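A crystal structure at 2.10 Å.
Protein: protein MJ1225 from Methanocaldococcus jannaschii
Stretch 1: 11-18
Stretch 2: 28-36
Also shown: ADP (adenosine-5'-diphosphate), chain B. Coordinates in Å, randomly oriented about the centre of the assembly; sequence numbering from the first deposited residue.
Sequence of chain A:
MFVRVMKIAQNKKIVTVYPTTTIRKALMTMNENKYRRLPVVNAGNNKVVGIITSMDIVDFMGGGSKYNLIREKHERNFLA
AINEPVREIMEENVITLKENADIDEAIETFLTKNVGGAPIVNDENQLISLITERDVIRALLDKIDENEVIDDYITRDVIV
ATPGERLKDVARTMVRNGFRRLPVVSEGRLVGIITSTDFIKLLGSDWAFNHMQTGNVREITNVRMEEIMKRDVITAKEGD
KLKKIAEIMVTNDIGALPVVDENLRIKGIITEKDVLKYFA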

# COMPACT_ATOMS: atom_id res chain seq x y z
N ASN A 11 -12.96 2.59 15.35
CA ASN A 11 -13.23 3.49 16.46
C ASN A 11 -11.96 3.95 17.14
O ASN A 11 -12.00 4.76 18.09
CB ASN A 11 -14.06 2.73 17.49
CG ASN A 11 -13.28 1.61 18.13
OD1 ASN A 11 -13.43 0.45 17.76
ND2 ASN A 11 -12.43 1.95 19.10
N LYS A 12 -10.83 3.41 16.68
CA LYS A 12 -9.54 3.79 17.21
C LYS A 12 -9.20 5.24 16.86
O LYS A 12 -9.85 5.87 16.01
CB LYS A 12 -8.45 2.85 16.68
CG LYS A 12 -7.04 3.44 16.84
CD LYS A 12 -5.89 2.51 16.59
CE LYS A 12 -4.59 3.27 16.90
NZ LYS A 12 -3.40 2.40 16.88
N LYS A 13 -8.19 5.76 17.55
CA LYS A 13 -7.54 7.01 17.16
C LYS A 13 -6.77 6.81 15.86
O LYS A 13 -6.13 5.77 15.65
CB LYS A 13 -6.60 7.49 18.28
CG LYS A 13 -5.51 6.50 18.73
CD LYS A 13 -5.99 5.53 19.81
CE LYS A 13 -6.15 6.22 21.16
NZ LYS A 13 -6.96 5.40 22.12
N ILE A 14 -6.83 7.80 14.98
CA ILE A 14 -6.11 7.68 13.73
C ILE A 14 -4.70 8.20 13.93
O ILE A 14 -4.49 9.31 14.43
CB ILE A 14 -6.84 8.40 12.57
CG1 ILE A 14 -8.26 7.84 12.41
CG2 ILE A 14 -6.06 8.29 11.26
CD1 ILE A 14 -8.36 6.29 12.39
N VAL A 15 -3.73 7.36 13.55
CA VAL A 15 -2.32 7.73 13.59
C VAL A 15 -2.02 8.71 12.46
O VAL A 15 -2.26 8.42 11.28
CB VAL A 15 -1.40 6.48 13.51
CG1 VAL A 15 0.05 6.87 13.36
CG2 VAL A 15 -1.59 5.60 14.74
N THR A 16 -1.49 9.88 12.82
CA THR A 16 -1.23 10.94 11.86
C THR A 16 0.18 11.50 12.00
O THR A 16 0.87 11.25 13.00
CB THR A 16 -2.22 12.12 12.02
OG1 THR A 16 -2.08 12.68 13.33
CG2 THR A 16 -3.65 11.67 11.82
N VAL A 17 0.60 12.26 11.00
CA VAL A 17 1.77 13.14 11.10
C VAL A 17 1.40 14.59 10.71
O VAL A 17 0.27 14.85 10.28
CB VAL A 17 2.98 12.63 10.25
CG1 VAL A 17 3.42 11.24 10.72
CG2 VAL A 17 2.66 12.63 8.76
N TYR A 18 2.34 15.52 10.87
CA TYR A 18 2.15 16.93 10.52
C TYR A 18 2.97 17.29 9.29
O TYR A 18 3.90 16.56 8.95
CB TYR A 18 2.54 17.83 11.69
CG TYR A 18 1.93 17.36 12.98
CD1 TYR A 18 0.57 17.54 13.22
CD2 TYR A 18 2.69 16.70 13.93
CE1 TYR A 18 -0.01 17.09 14.40
CE2 TYR A 18 2.13 16.24 15.11
CZ TYR A 18 0.78 16.44 15.34
OH TYR A 18 0.21 15.98 16.51
N MET A 28 9.37 6.16 10.64
CA MET A 28 9.41 5.50 11.95
C MET A 28 7.98 5.30 12.44
O MET A 28 7.64 4.24 12.96
CB MET A 28 10.19 6.34 12.95
CG MET A 28 11.69 6.40 12.70
SD MET A 28 12.49 7.81 13.51
CE MET A 28 12.09 7.53 15.24
N THR A 29 7.16 6.34 12.25
CA THR A 29 5.75 6.27 12.59
C THR A 29 5.09 5.10 11.84
O THR A 29 4.39 4.28 12.45
CB THR A 29 5.05 7.62 12.30
OG1 THR A 29 5.78 8.68 12.94
CG2 THR A 29 3.62 7.63 12.83
N MET A 30 5.35 5.00 10.53
CA MET A 30 4.83 3.90 9.70
C MET A 30 5.25 2.54 10.21
O MET A 30 4.40 1.67 10.46
CB MET A 30 5.34 4.03 8.26
CG MET A 30 4.62 5.05 7.42
SD MET A 30 5.13 4.93 5.70
CE MET A 30 3.88 3.81 5.08
N ASN A 31 6.56 2.36 10.35
CA ASN A 31 7.13 1.08 10.76
C ASN A 31 6.70 0.67 12.16
O ASN A 31 6.46 -0.51 12.41
CB ASN A 31 8.66 1.11 10.68
CG ASN A 31 9.17 0.66 9.34
OD1 ASN A 31 8.47 0.74 8.34
ND2 ASN A 31 10.41 0.17 9.31
N GLU A 32 6.60 1.65 13.06
CA GLU A 32 6.28 1.38 14.45
C GLU A 32 4.83 0.96 14.62
O GLU A 32 4.55 -0.13 15.13
CB GLU A 32 6.58 2.59 15.33
CG GLU A 32 8.03 2.69 15.77
CD GLU A 32 8.38 4.04 16.37
OE1 GLU A 32 7.48 4.72 16.91
OE2 GLU A 32 9.57 4.43 16.31
N ASN A 33 3.92 1.82 14.18
CA ASN A 33 2.49 1.61 14.35
C ASN A 33 1.90 0.55 13.42
O ASN A 33 0.73 0.19 13.56
CB ASN A 33 1.74 2.93 14.16
CG ASN A 33 2.13 3.96 15.20
OD1 ASN A 33 1.72 3.87 16.36
ND2 ASN A 33 2.91 4.95 14.79
N LYS A 34 2.71 0.07 12.48
CA LYS A 34 2.29 -0.92 11.46
C LYS A 34 1.28 -0.36 10.46
O LYS A 34 0.81 -1.08 9.57
CB LYS A 34 1.76 -2.20 12.12
CG LYS A 34 2.29 -3.48 11.47
CD LYS A 34 1.27 -4.62 11.59
CE LYS A 34 1.82 -5.93 11.04
NZ LYS A 34 2.16 -5.85 9.59
N TYR A 35 0.96 0.92 10.60
CA TYR A 35 0.09 1.62 9.66
C TYR A 35 0.87 2.20 8.51
O TYR A 35 1.73 3.06 8.68
CB TYR A 35 -0.75 2.69 10.35
CG TYR A 35 -1.64 2.09 11.41
CD1 TYR A 35 -2.44 0.99 11.12
CD2 TYR A 35 -1.66 2.60 12.70
CE1 TYR A 35 -3.25 0.41 12.08
CE2 TYR A 35 -2.47 2.03 13.68
CZ TYR A 35 -3.26 0.93 13.37
OH TYR A 35 -4.06 0.37 14.33
N ARG A 36 0.54 1.70 7.32
CA ARG A 36 1.23 2.11 6.11
C ARG A 36 0.49 3.21 5.33
O ARG A 36 0.79 3.46 4.16
CB ARG A 36 1.54 0.87 5.25
CG ARG A 36 2.91 0.21 5.55
CD ARG A 36 3.14 -0.13 7.03
NE ARG A 36 4.57 -0.31 7.34
CZ ARG A 36 5.11 -1.42 7.83
NH1 ARG A 36 4.35 -2.48 8.10
NH2 ARG A 36 6.41 -1.47 8.06
PB ADP B . -3.15 0.54 4.64
O1B ADP B . -2.42 0.56 5.93
O2B ADP B . -2.53 -0.57 3.62
O3B ADP B . -3.03 1.91 3.83
PA ADP B . -5.16 -1.34 4.97
O1A ADP B . -4.11 -2.32 5.37
O2A ADP B . -6.72 -1.56 5.44
O3A ADP B . -4.72 0.23 4.80
O5' ADP B . -5.11 -0.80 6.53
C5' ADP B . -4.64 -1.56 7.69
C4' ADP B . -5.68 -1.59 8.85
O4' ADP B . -5.42 -0.62 9.92
C3' ADP B . -7.06 -1.27 8.27
O3' ADP B . -8.03 -2.22 8.75
C2' ADP B . -7.40 0.14 8.75
O2' ADP B . -8.70 0.09 9.35
C1' ADP B . -6.35 0.50 9.82
N9 ADP B . -5.53 1.76 9.58
C8 ADP B . -4.90 2.10 8.45
N7 ADP B . -4.27 3.26 8.62
C5 ADP B . -4.49 3.67 9.87
C6 ADP B . -4.09 4.79 10.61
N6 ADP B . -3.33 5.73 10.06
N1 ADP B . -4.50 4.90 11.89
C2 ADP B . -5.26 3.97 12.45
N3 ADP B . -5.65 2.89 11.77
C4 ADP B . -5.29 2.72 10.48

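An extended segment without regular secondary structure lies against the end of a helix and the turn that follows it, in a small, mostly apolar side-chain contact that buries 258 Å² in total and is supplemented by one weak hydrogen bond and a shared ADP. No backbone hydrogen bond joins the two stretches: the nearest CA pairs, Val15 with Tyr35 (7.7 Å between CA atoms) and Val17 with Thr29 (8.1 Å between CA atoms), leave room for side chains between the main chains.

In stretch 1 the CA-to-CB bonds of Val15 and Val17 point toward stretch 2, whereas those of Ile14 and Thr16 point away. This alternation, typical of an extended chain, places both valines at the contact; Lys12, earlier in the stretch, also points toward it. Val15 is the hub. Its CG2 packs against the ring edge of Tyr35, near the ring plane and 3.6 Å from Tyr35 CD2. Its CG1 lies 3.7 Å from Thr29 CG2, a methyl-to-methyl contact, and also 3.7 Å from Asn33 ND2. Thr29 and Asn33 are four residues apart, about one helical turn, so both reach the same valine methyl. Val17 adds a looser contact, with its CG1 4.1 Å from Thr29 OG1; that hydroxyl is hydrogen-bonded elsewhere in the structure.

The helical side is held by its own bonds. Thr29 O accepts from Asn33 N at 3.0 Å and from Asn33 ND2 at 2.8 Å, so the amide that touches Val15 is tied back to the preceding turn. Lys34 then leaves helical geometry with positive phi, and the chain turns to bring Tyr35 toward stretch 1. There the extended side chain of Lys12, with all four chi angles t, carries its amine to the ring edge, where Lys12 NZ donates a weak hydrogen bond to Tyr35 OH at 3.3 Å.

ADP links the same two residues that form the centre of the contact. The Val15 backbone reads the adenine edge: Val15 N donates to ADP N1 at 3.1 Å, and ADP N6 donates to Val15 O, also at 3.1 Å. Because these bonds use the main chain, the Val15 side chain remains free to pack against Tyr35. One face of the Tyr35 ring is covered by the nucleotide at ADP C4, and Tyr35 CE1 comes within 3.2 Å of ADP O4'. Beyond it, Arg36 N makes a weak hydrogen bond to ADP O1B at 3.5 Å.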